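Phospholipase C-beta (PLC-beta) (Sepia officinalis, PDB 3QR0) is a multidomain phospholipase of the PLC-beta family that joins PH, EF-hand-like, TIM-barrel (X and Y) and C2 modules in one chain and carries a calcium ion. Local coordinates at residues G233-L238 / E300-F305; E354-V359 / R365-D370; D559-N564 / F636-E641. All coordinates share one frame; numbering follows the deposited sequence.

Contact 1. Residues G233-L238 / E300-F305; sequences GIFKEL and EGLLYF
Leu302 meets three side chains of 233-238, Ile234, Phe235 and Leu238, and it supplies every side-chain contact that 300-305 makes here. Both methyls of Leu302, CD1 and CD2, lie 4.1 Å from Leu238 CD1; CD2 also comes to 4.1 Å from Phe235 CD1, at the ring's edge and near its plane, and to 4.2 Å from Ile234 CG2. Leu302 crosses Ile234 and Leu238 at about a right angle, a single side chain set against one face of the helix. With CG trans to the backbone N (chi1 179°), Leu302 reaches straight across the gap; Ile234 and Leu238, one helical turn apart, point toward it from the other side. No hydrogen bond spans the two segments, and the helix axes stay 10.6 Å apart, crossing at 99°, so the helices touch at one spot and not along a shared groove. Ile245 of the short strand 245-246 touches Leu302, Phe235 and Leu238 alike. Helix 247-257 continues this apolar core of the EF-hand-like region, with Phe253 against both Leu238 and Phe305, while Tyr745, from a loop far along the chain, packs on Ile234 and hydrogen-bonds Glu237.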
loop_
_atom_site.group_PDB
_atom_site.type_symbol
_atom_site.label_atom_id
_atom_site.label_comp_id
_atom_site.label_asym_id
_atom_site.label_seq_id
_atom_site.Cartn_x
_atom_site.Cartn_y
_atom_site.Cartn_z
ATOM N N GLY A 233 26.664 3.554 -21.753
ATOM C CA GLY A 233 26.209 4.815 -22.329
ATOM C C GLY A 233 25.925 5.873 -21.274
ATOM O O GLY A 233 26.240 7.045 -21.464
ATOM N N ILE A 234 25.336 5.462 -20.154
ATOM C CA ILE A 234 25.033 6.395 -19.063
ATOM C C ILE A 234 26.319 6.907 -18.403
ATOM O O ILE A 234 26.441 8.091 -18.093
ATOM C CB ILE A 234 24.105 5.753 -18.009
ATOM C CG1 ILE A 234 22.712 5.523 -18.606
ATOM C CG2 ILE A 234 24.010 6.630 -16.767
ATOM C CD1 ILE A 234 21.823 4.624 -17.760
ATOM N N PHE A 235 27.280 6.011 -18.206
ATOM C CA PHE A 235 28.585 6.388 -17.669
ATOM C C PHE A 235 29.297 7.399 -18.582
ATOM O O PHE A 235 29.840 8.395 -18.105
ATOM C CB PHE A 235 29.448 5.142 -17.468
ATOM C CG PHE A 235 30.747 5.416 -16.782
ATOM C CD1 PHE A 235 30.778 5.711 -15.424
ATOM C CD2 PHE A 235 31.943 5.384 -17.488
ATOM C CE1 PHE A 235 31.980 5.965 -14.784
ATOM C CE2 PHE A 235 33.145 5.635 -16.850
ATOM C CZ PHE A 235 33.159 5.928 -15.494
ATOM N N LYS A 236 29.277 7.141 -19.887
ATOM C CA LYS A 236 29.853 8.057 -20.878
ATOM C C LYS A 236 29.208 9.446 -20.796
ATOM O O LYS A 236 29.898 10.466 -20.830
ATOM C CB LYS A 236 29.678 7.476 -22.287
ATOM C CG LYS A 236 30.273 8.321 -23.411
ATOM C CD LYS A 236 30.191 7.592 -24.744
ATOM C CE LYS A 236 30.851 8.380 -25.866
ATOM N NZ LYS A 236 30.093 9.614 -26.203
ATOM N N GLU A 237 27.882 9.459 -20.683
ATOM C CA GLU A 237 27.092 10.682 -20.532
ATOM C C GLU A 237 27.512 11.492 -19.298
ATOM O O GLU A 237 27.830 12.679 -19.414
ATOM C CB GLU A 237 25.601 10.310 -20.448
ATOM C CG GLU A 237 24.611 11.470 -20.266
ATOM C CD GLU A 237 23.187 10.983 -19.967
ATOM O OE1 GLU A 237 23.016 10.101 -19.105
ATOM O OE2 GLU A 237 22.228 11.492 -20.581
ATOM N N LEU A 238 27.524 10.849 -18.129
ATOM C CA LEU A 238 27.803 11.552 -16.866
ATOM C C LEU A 238 29.269 11.946 -16.694
ATOM O O LEU A 238 29.570 12.921 -16.004
ATOM C CB LEU A 238 27.356 10.714 -15.661
ATOM C CG LEU A 238 25.873 10.331 -15.622
ATOM C CD1 LEU A 238 25.525 9.686 -14.282
ATOM C CD2 LEU A 238 24.979 11.532 -15.894
ATOM N N GLU A 300 31.265 0.662 -12.299
ATOM C CA GLU A 300 30.718 -0.263 -11.310
ATOM C C GLU A 300 30.314 0.480 -10.035
ATOM O O GLU A 300 29.333 0.119 -9.386
ATOM C CB GLU A 300 31.732 -1.367 -10.989
ATOM C CG GLU A 300 31.986 -2.362 -12.133
ATOM C CD GLU A 300 32.888 -1.832 -13.248
ATOM O OE1 GLU A 300 33.635 -0.842 -13.040
ATOM O OE2 GLU A 300 32.852 -2.422 -14.352
ATOM N N GLY A 301 31.078 1.518 -9.686
ATOM C CA GLY A 301 30.726 2.409 -8.581
ATOM C C GLY A 301 29.431 3.165 -8.832
ATOM O O GLY A 301 28.633 3.355 -7.911
ATOM N N LEU A 302 29.222 3.597 -10.078
ATOM C CA LEU A 302 27.979 4.276 -10.465
ATOM C C LEU A 302 26.769 3.362 -10.325
ATOM O O LEU A 302 25.745 3.757 -9.770
ATOM C CB LEU A 302 28.061 4.790 -11.911
ATOM C CG LEU A 302 26.813 5.495 -12.459
ATOM C CD1 LEU A 302 26.480 6.737 -11.629
ATOM C CD2 LEU A 302 27.000 5.867 -13.919
ATOM N N LEU A 303 26.884 2.146 -10.846
ATOM C CA LEU A 303 25.799 1.166 -10.749
ATOM C C LEU A 303 25.470 0.874 -9.285
ATOM O O LEU A 303 24.301 0.765 -8.916
ATOM C CB LEU A 303 26.169 -0.128 -11.484
ATOM C CG LEU A 303 25.107 -1.235 -11.533
ATOM C CD1 LEU A 303 23.724 -0.681 -11.878
ATOM C CD2 LEU A 303 25.523 -2.305 -12.533
ATOM N N TYR A 304 26.504 0.772 -8.454
ATOM C CA TYR A 304 26.316 0.560 -7.016
ATOM C C TYR A 304 25.485 1.706 -6.423
ATOM O O TYR A 304 24.493 1.471 -5.735
ATOM C CB TYR A 304 27.677 0.454 -6.313
ATOM C CG TYR A 304 27.608 0.112 -4.839
ATOM C CD1 TYR A 304 27.767 -1.200 -4.396
ATOM C CD2 TYR A 304 27.398 1.103 -3.887
ATOM C CE1 TYR A 304 27.707 -1.515 -3.037
ATOM C CE2 TYR A 304 27.334 0.795 -2.525
ATOM C CZ TYR A 304 27.496 -0.509 -2.112
ATOM O OH TYR A 304 27.434 -0.799 -0.770
ATOM N N PHE A 305 25.884 2.943 -6.703
ATOM C CA PHE A 305 25.123 4.111 -6.244
ATOM C C PHE A 305 23.669 4.054 -6.696
ATOM O O PHE A 305 22.752 4.288 -5.909
ATOM C CB PHE A 305 25.715 5.427 -6.757
ATOM C CG PHE A 305 24.736 6.573 -6.689
ATOM C CD1 PHE A 305 24.433 7.163 -5.473
ATOM C CD2 PHE A 305 24.080 7.021 -7.827
ATOM C CE1 PHE A 305 23.517 8.196 -5.393
ATOM C CE2 PHE A 305 23.162 8.058 -7.754
ATOM C CZ PHE A 305 22.880 8.642 -6.541
#

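Contact 2. Residues E354-V359 / R365-D370; sequences EIYRQV and RCLELD. With CA (calcium ion), chain B.
Tyr356 reaches from helix 354-359 to strand 366-370 and gives its hydroxyl proton to the backbone carbonyl of Glu368, OH to O 2.8 Å. The bond meets a lone pair in the carbonyl plane, at a C=O...donor angle of 144°. Behind the hydroxyl, the ring packs on two leucines: Leu367 CD1 lies at its edge, 4.0 Å from Tyr356 CD1, and Leu369 CD1 is the same distance from Tyr356 CE1. The ring gets there because CG stands beside the backbone N (chi1 -77°), which turns the phenol outward from the helix, across to the strand. One turn later Val359 and Leu367 slide past each other in opposite directions, with Val359 CG1 3.7 Å from Leu367 CD2. This buried, mostly apolar seam is the tight part. The other flank, where Glu354 and Arg357 are partly exposed, is polar instead: Glu354 receives Arg357 NH1 on OE1 at 2.8 Å, from above the carboxylate plane, and NE2 of the buried Gln358 on the anti lone pair of OE2, nearly in the amide's own plane. Arg74 adds a second charge to Glu354, and Glu402 pairs with Arg357. Helix and strand run nearly antiparallel (167°), packed as in the alpha/beta layers of a TIM barrel. On the strand, Glu368 points away from the helix, and its extended chain places OE2 2.4 Å from the calcium ion; Asp370 chelates the metal through both oxygens, Asn339, Glu417 and two waters complete the site, and Arg570 pairs with Glu368 OE1. Hydrogen bond and leucine packing thus face the helix, and Glu368 the metal; the Tyr356 bond grips the carbonyl of a calcium ligand, consistent with steadying the backbone between Glu368 and Asp370, whose negative charge the metal and Arg570 would offset.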
loop_
_atom_site.group_PDB
_atom_site.type_symbol
_atom_site.label_atom_id
_atom_site.label_comp_id
_atom_site.label_asym_id
_atom_site.label_seq_id
_atom_site.Cartn_x
_atom_site.Cartn_y
_atom_site.Cartn_z
ATOM N N GLU A 354 -12.414 -11.981 9.630
ATOM C CA GLU A 354 -10.975 -11.743 9.441
ATOM C C GLU A 354 -10.657 -10.625 8.445
ATOM O O GLU A 354 -9.658 -9.918 8.606
ATOM C CB GLU A 354 -10.276 -13.043 9.018
ATOM C CG GLU A 354 -8.758 -12.939 8.804
ATOM C CD GLU A 354 -7.983 -12.503 10.046
ATOM O OE1 GLU A 354 -8.332 -12.916 11.175
ATOM O OE2 GLU A 354 -6.999 -11.749 9.883
ATOM N N ILE A 355 -11.502 -10.457 7.424
ATOM C CA ILE A 355 -11.312 -9.369 6.455
ATOM C C ILE A 355 -11.252 -7.992 7.131
ATOM O O ILE A 355 -10.532 -7.110 6.666
ATOM C CB ILE A 355 -12.401 -9.398 5.330
ATOM C CG1 ILE A 355 -12.060 -8.424 4.191
ATOM C CG2 ILE A 355 -13.781 -9.087 5.897
ATOM C CD1 ILE A 355 -10.710 -8.661 3.538
ATOM N N TYR A 356 -11.984 -7.804 8.231
ATOM C CA TYR A 356 -11.915 -6.540 8.977
ATOM C C TYR A 356 -10.526 -6.285 9.546
ATOM O O TYR A 356 -10.018 -5.168 9.477
ATOM C CB TYR A 356 -12.971 -6.474 10.084
ATOM C CG TYR A 356 -14.347 -6.162 9.553
ATOM C CD1 TYR A 356 -14.783 -4.843 9.411
ATOM C CD2 TYR A 356 -15.207 -7.184 9.169
ATOM C CE1 TYR A 356 -16.047 -4.558 8.905
ATOM C CE2 TYR A 356 -16.469 -6.910 8.669
ATOM C CZ TYR A 356 -16.883 -5.604 8.535
ATOM O OH TYR A 356 -18.138 -5.357 8.031
ATOM N N ARG A 357 -9.903 -7.324 10.096
ATOM C CA ARG A 357 -8.544 -7.205 10.597
ATOM C C ARG A 357 -7.619 -6.873 9.425
ATOM O O ARG A 357 -6.816 -5.955 9.511
ATOM C CB ARG A 357 -8.093 -8.499 11.288
ATOM C CG ARG A 357 -8.935 -8.898 12.480
ATOM C CD ARG A 357 -8.318 -10.049 13.267
ATOM N NE ARG A 357 -9.224 -10.508 14.319
ATOM C CZ ARG A 357 -10.149 -11.467 14.196
ATOM N NH1 ARG A 357 -10.314 -12.140 13.064
ATOM N NH2 ARG A 357 -10.911 -11.769 15.236
ATOM N N GLN A 358 -7.759 -7.596 8.312
ATOM C CA GLN A 358 -6.859 -7.395 7.172
ATOM C C GLN A 358 -6.971 -5.999 6.571
ATOM O O GLN A 358 -5.956 -5.396 6.216
ATOM C CB GLN A 358 -7.076 -8.456 6.087
ATOM C CG GLN A 358 -6.669 -9.861 6.505
ATOM C CD GLN A 358 -5.223 -9.956 6.947
ATOM O OE1 GLN A 358 -4.329 -9.399 6.309
ATOM N NE2 GLN A 358 -4.984 -10.673 8.044
ATOM N N VAL A 359 -8.192 -5.485 6.455
ATOM C CA VAL A 359 -8.399 -4.144 5.898
ATOM C C VAL A 359 -7.790 -3.063 6.798
ATOM O O VAL A 359 -7.130 -2.134 6.309
ATOM C CB VAL A 359 -9.899 -3.881 5.610
ATOM C CG1 VAL A 359 -10.151 -2.414 5.297
ATOM C CG2 VAL A 359 -10.360 -4.765 4.450
ATOM N N ARG A 365 -8.930 3.338 7.203
ATOM C CA ARG A 365 -9.512 3.983 8.395
ATOM C C ARG A 365 -11.041 3.968 8.439
ATOM O O ARG A 365 -11.626 4.175 9.502
ATOM C CB ARG A 365 -9.036 5.438 8.512
ATOM C CG ARG A 365 -7.518 5.618 8.635
ATOM C CD ARG A 365 -6.975 5.133 9.983
ATOM N NE ARG A 365 -6.673 3.711 9.936
ATOM C CZ ARG A 365 -6.467 2.923 10.986
ATOM N NH1 ARG A 365 -6.510 3.390 12.230
ATOM N NH2 ARG A 365 -6.209 1.641 10.776
ATOM N N CYS A 366 -11.691 3.756 7.304
ATOM C CA CYS A 366 -13.146 3.836 7.243
ATOM C C CYS A 366 -13.701 2.529 6.700
ATOM O O CYS A 366 -13.337 2.098 5.601
ATOM C CB CYS A 366 -13.596 5.015 6.381
ATOM S SG CYS A 366 -15.414 5.249 6.313
ATOM N N LEU A 367 -14.572 1.910 7.487
ATOM C CA LEU A 367 -15.097 0.581 7.208
ATOM C C LEU A 367 -16.606 0.632 7.148
ATOM O O LEU A 367 -17.225 1.574 7.660
ATOM C CB LEU A 367 -14.697 -0.393 8.317
ATOM C CG LEU A 367 -13.272 -0.328 8.853
ATOM C CD1 LEU A 367 -13.145 -1.240 10.072
ATOM C CD2 LEU A 367 -12.261 -0.702 7.786
ATOM N N GLU A 368 -17.202 -0.392 6.547
ATOM C CA GLU A 368 -18.646 -0.491 6.472
ATOM C C GLU A 368 -19.157 -1.772 7.127
ATOM O O GLU A 368 -18.585 -2.850 6.943
ATOM C CB GLU A 368 -19.098 -0.430 5.022
ATOM C CG GLU A 368 -20.612 -0.370 4.848
ATOM C CD GLU A 368 -21.019 -0.043 3.432
ATOM O OE1 GLU A 368 -20.123 0.056 2.569
ATOM O OE2 GLU A 368 -22.233 0.105 3.170
ATOM N N LEU A 369 -20.233 -1.630 7.891
ATOM C CA LEU A 369 -20.898 -2.739 8.556
ATOM C C LEU A 369 -22.381 -2.666 8.195
ATOM O O LEU A 369 -23.073 -1.721 8.591
ATOM C CB LEU A 369 -20.721 -2.649 10.080
ATOM C CG LEU A 369 -19.324 -2.816 10.709
ATOM C CD1 LEU A 369 -18.374 -1.658 10.385
ATOM C CD2 LEU A 369 -19.439 -2.963 12.226
ATOM N N ASP A 370 -22.846 -3.647 7.419
ATOM C CA ASP A 370 -24.259 -3.767 7.049
ATOM C C ASP A 370 -24.938 -4.661 8.072
ATOM O O ASP A 370 -24.775 -5.888 8.035
ATOM C CB ASP A 370 -24.419 -4.400 5.659
ATOM C CG ASP A 370 -24.026 -3.472 4.527
ATOM O OD1 ASP A 370 -23.472 -2.377 4.768
ATOM O OD2 ASP A 370 -24.256 -3.850 3.360
HETATM CA CA CA B . -23.615 -1.628 2.332
HETATM O O HOH W 1 -24.875 -2.609 0.463
HETATM O O HOH W 2 -23.267 -0.416 0.248
#

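Contact 3. Residues D559-N564 / F636-E641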
loop_
_atom_site.group_PDB
_atom_site.type_symbol
_atom_site.label_atom_id
_atom_site.label_comp_id
_atom_site.label_asym_id
_atom_site.label_seq_id
_atom_site.Cartn_x
_atom_site.Cartn_y
_atom_site.Cartn_z
ATOM N N ASP A 559 -18.898 23.972 -6.542
ATOM C CA ASP A 559 -19.614 23.907 -5.265
ATOM C C ASP A 559 -19.300 22.622 -4.489
ATOM O O ASP A 559 -19.255 22.635 -3.258
ATOM C CB ASP A 559 -21.128 23.997 -5.472
ATOM C CG ASP A 559 -21.575 25.332 -6.063
ATOM O OD1 ASP A 559 -20.810 26.317 -6.030
ATOM O OD2 ASP A 559 -22.718 25.388 -6.561
ATOM N N PHE A 560 -19.081 21.521 -5.214
ATOM C CA PHE A 560 -18.749 20.241 -4.589
ATOM C C PHE A 560 -17.404 20.371 -3.870
ATOM O O PHE A 560 -17.272 19.980 -2.708
ATOM C CB PHE A 560 -18.696 19.120 -5.639
ATOM C CG PHE A 560 -19.010 17.738 -5.109
ATOM C CD1 PHE A 560 -18.959 17.431 -3.747
ATOM C CD2 PHE A 560 -19.316 16.717 -6.001
ATOM C CE1 PHE A 560 -19.248 16.149 -3.297
ATOM C CE2 PHE A 560 -19.596 15.431 -5.550
ATOM C CZ PHE A 560 -19.561 15.149 -4.199
ATOM N N VAL A 561 -16.416 20.933 -4.563
ATOM C CA VAL A 561 -15.102 21.185 -3.967
ATOM C C VAL A 561 -15.213 22.078 -2.720
ATOM O O VAL A 561 -14.577 21.802 -1.706
ATOM C CB VAL A 561 -14.132 21.815 -4.993
ATOM C CG1 VAL A 561 -12.837 22.266 -4.324
ATOM C CG2 VAL A 561 -13.835 20.827 -6.132
ATOM N N ASP A 562 -16.036 23.124 -2.796
ATOM C CA ASP A 562 -16.221 24.041 -1.668
ATOM C C ASP A 562 -16.904 23.368 -0.474
ATOM O O ASP A 562 -16.505 23.573 0.668
ATOM C CB ASP A 562 -17.030 25.270 -2.090
ATOM C CG ASP A 562 -16.195 26.319 -2.825
ATOM O OD1 ASP A 562 -16.781 27.352 -3.203
ATOM O OD2 ASP A 562 -14.977 26.128 -3.029
ATOM N N TYR A 563 -17.932 22.570 -0.745
ATOM C CA TYR A 563 -18.603 21.773 0.292
ATOM C C TYR A 563 -17.603 20.920 1.085
ATOM O O TYR A 563 -17.652 20.863 2.321
ATOM C CB TYR A 563 -19.687 20.886 -0.344
ATOM C CG TYR A 563 -20.246 19.826 0.578
ATOM C CD1 TYR A 563 -21.385 20.064 1.344
ATOM C CD2 TYR A 563 -19.630 18.584 0.687
ATOM C CE1 TYR A 563 -21.896 19.086 2.196
ATOM C CE2 TYR A 563 -20.131 17.606 1.535
ATOM C CZ TYR A 563 -21.262 17.859 2.284
ATOM O OH TYR A 563 -21.739 16.877 3.121
ATOM N N ASN A 564 -16.682 20.282 0.368
ATOM C CA ASN A 564 -15.691 19.392 0.979
ATOM C C ASN A 564 -14.551 20.099 1.729
ATOM O O ASN A 564 -13.658 19.441 2.263
ATOM C CB ASN A 564 -15.114 18.443 -0.082
ATOM C CG ASN A 564 -16.076 17.324 -0.451
ATOM O OD1 ASN A 564 -16.810 16.816 0.399
ATOM N ND2 ASN A 564 -16.077 16.931 -1.720
ATOM N N PHE A 636 -12.463 26.222 -7.620
ATOM C CA PHE A 636 -11.710 25.261 -8.427
ATOM C C PHE A 636 -12.643 24.301 -9.169
ATOM O O PHE A 636 -13.447 23.607 -8.551
ATOM C CB PHE A 636 -10.747 24.467 -7.545
ATOM C CG PHE A 636 -10.068 23.332 -8.260
ATOM C CD1 PHE A 636 -9.249 23.579 -9.353
ATOM C CD2 PHE A 636 -10.254 22.018 -7.850
ATOM C CE1 PHE A 636 -8.617 22.538 -10.021
ATOM C CE2 PHE A 636 -9.627 20.969 -8.512
ATOM C CZ PHE A 636 -8.805 21.236 -9.605
ATOM N N ASP A 637 -12.528 24.286 -10.496
ATOM C CA ASP A 637 -13.268 23.362 -11.343
ATOM C C ASP A 637 -12.329 22.207 -11.713
ATOM O O ASP A 637 -11.393 22.398 -12.492
ATOM C CB ASP A 637 -13.774 24.091 -12.597
ATOM C CG ASP A 637 -14.572 23.191 -13.530
ATOM O OD1 ASP A 637 -14.741 21.988 -13.234
ATOM O OD2 ASP A 637 -15.042 23.702 -14.571
ATOM N N PRO A 638 -12.559 21.009 -11.140
ATOM C CA PRO A 638 -11.706 19.863 -11.458
ATOM C C PRO A 638 -11.782 19.380 -12.907
ATOM O O PRO A 638 -10.972 18.554 -13.303
ATOM C CB PRO A 638 -12.208 18.771 -10.504
ATOM C CG PRO A 638 -13.555 19.189 -10.108
ATOM C CD PRO A 638 -13.526 20.674 -10.079
ATOM N N PHE A 639 -12.734 19.893 -13.686
ATOM C CA PHE A 639 -12.795 19.599 -15.117
ATOM C C PHE A 639 -12.024 20.605 -15.974
ATOM O O PHE A 639 -12.093 20.549 -17.202
ATOM C CB PHE A 639 -14.250 19.522 -15.580
ATOM C CG PHE A 639 -15.000 18.381 -14.982
ATOM C CD1 PHE A 639 -14.846 17.095 -15.491
ATOM C CD2 PHE A 639 -15.846 18.576 -13.901
ATOM C CE1 PHE A 639 -15.530 16.036 -14.943
ATOM C CE2 PHE A 639 -16.532 17.521 -13.346
ATOM C CZ PHE A 639 -16.376 16.246 -13.866
ATOM N N THR A 640 -11.290 21.514 -15.335
ATOM C CA THR A 640 -10.483 22.494 -16.062
ATOM C C THR A 640 -9.437 21.801 -16.935
ATOM O O THR A 640 -8.882 20.772 -16.550
ATOM C CB THR A 640 -9.769 23.480 -15.104
ATOM O OG1 THR A 640 -9.029 24.435 -15.866
ATOM C CG2 THR A 640 -8.816 22.752 -14.166
ATOM N N GLU A 641 -9.194 22.366 -18.116
ATOM C CA GLU A 641 -8.153 21.884 -19.026
ATOM C C GLU A 641 -7.005 22.890 -19.134
ATOM O O GLU A 641 -6.106 22.730 -19.963
ATOM C CB GLU A 641 -8.745 21.623 -20.413
ATOM C CG GLU A 641 -9.992 20.751 -20.401
ATOM C CD GLU A 641 -10.433 20.358 -21.792
ATOM O OE1 GLU A 641 -9.698 19.585 -22.445
ATOM O OE2 GLU A 641 -11.506 20.826 -22.238
HETATM O O HOH W 3 -14.559 25.604 -5.729
#
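Val561 has CG1 trans to the backbone N (chi1 172°), which leaves CG2 beside that N and aimed at the 636-641 loop; Phe636, with its own CG trans to N (chi1 172°), swings its ring alongside the incoming methyl. CG2 of Val561 does nearly all the touching. It lies 3.7 Å from Phe636 O, 4.1 Å from Phe636 CD2, obliquely to the ring, and 4.0 Å from Pro638 CD. Phe636 O is buried by this methyl and has no polar partner in the model, a cost paid in a mainly apolar contact. Within the loop, the nitrogen of Pro638 lies 3.9 Å above one face of the Phe636 ring, offset toward the rim. A water links the segments at the polar margin, donating to Asp562 OD2 at 2.8 Å and accepting from Phe636 N at 2.9 Å. The loop is shaped by a type I turn from Asp637 to Thr640, reinforced by an Asx turn in which Phe639 N reaches Asp637 OD1 at 2.9 Å from above the carboxylate plane. Arg635, the residue preceding Phe636, forms salt bridges with Asp559 and Asp562 on the helix. Pro557 at the start of helix 557-563 touches Asp637, Pro638 and Phe639, Phe628 of helix 627-630 meets the Phe636 ring edge-to-face, and the chain then runs on to strand 650-660.

All three contacts are buried where they touch, but they belong to different parts of the chain and share no helix or strand. Contact 1 joins two helices of the EF-hand-like region by apolar groups alone. Contact 2, about 47 Å from it between centres and on the opposite side of the chain's centre, is the most central of the three and pairs a helix with a strand through one hydrogen bond and apolar packing beside the calcium ion. Contact 3 holds a loop against a helix of the Y region, with a water at its polar margin. Contacts 2 and 3 come nearest each other, about 13 Å between nearest atoms, without touching.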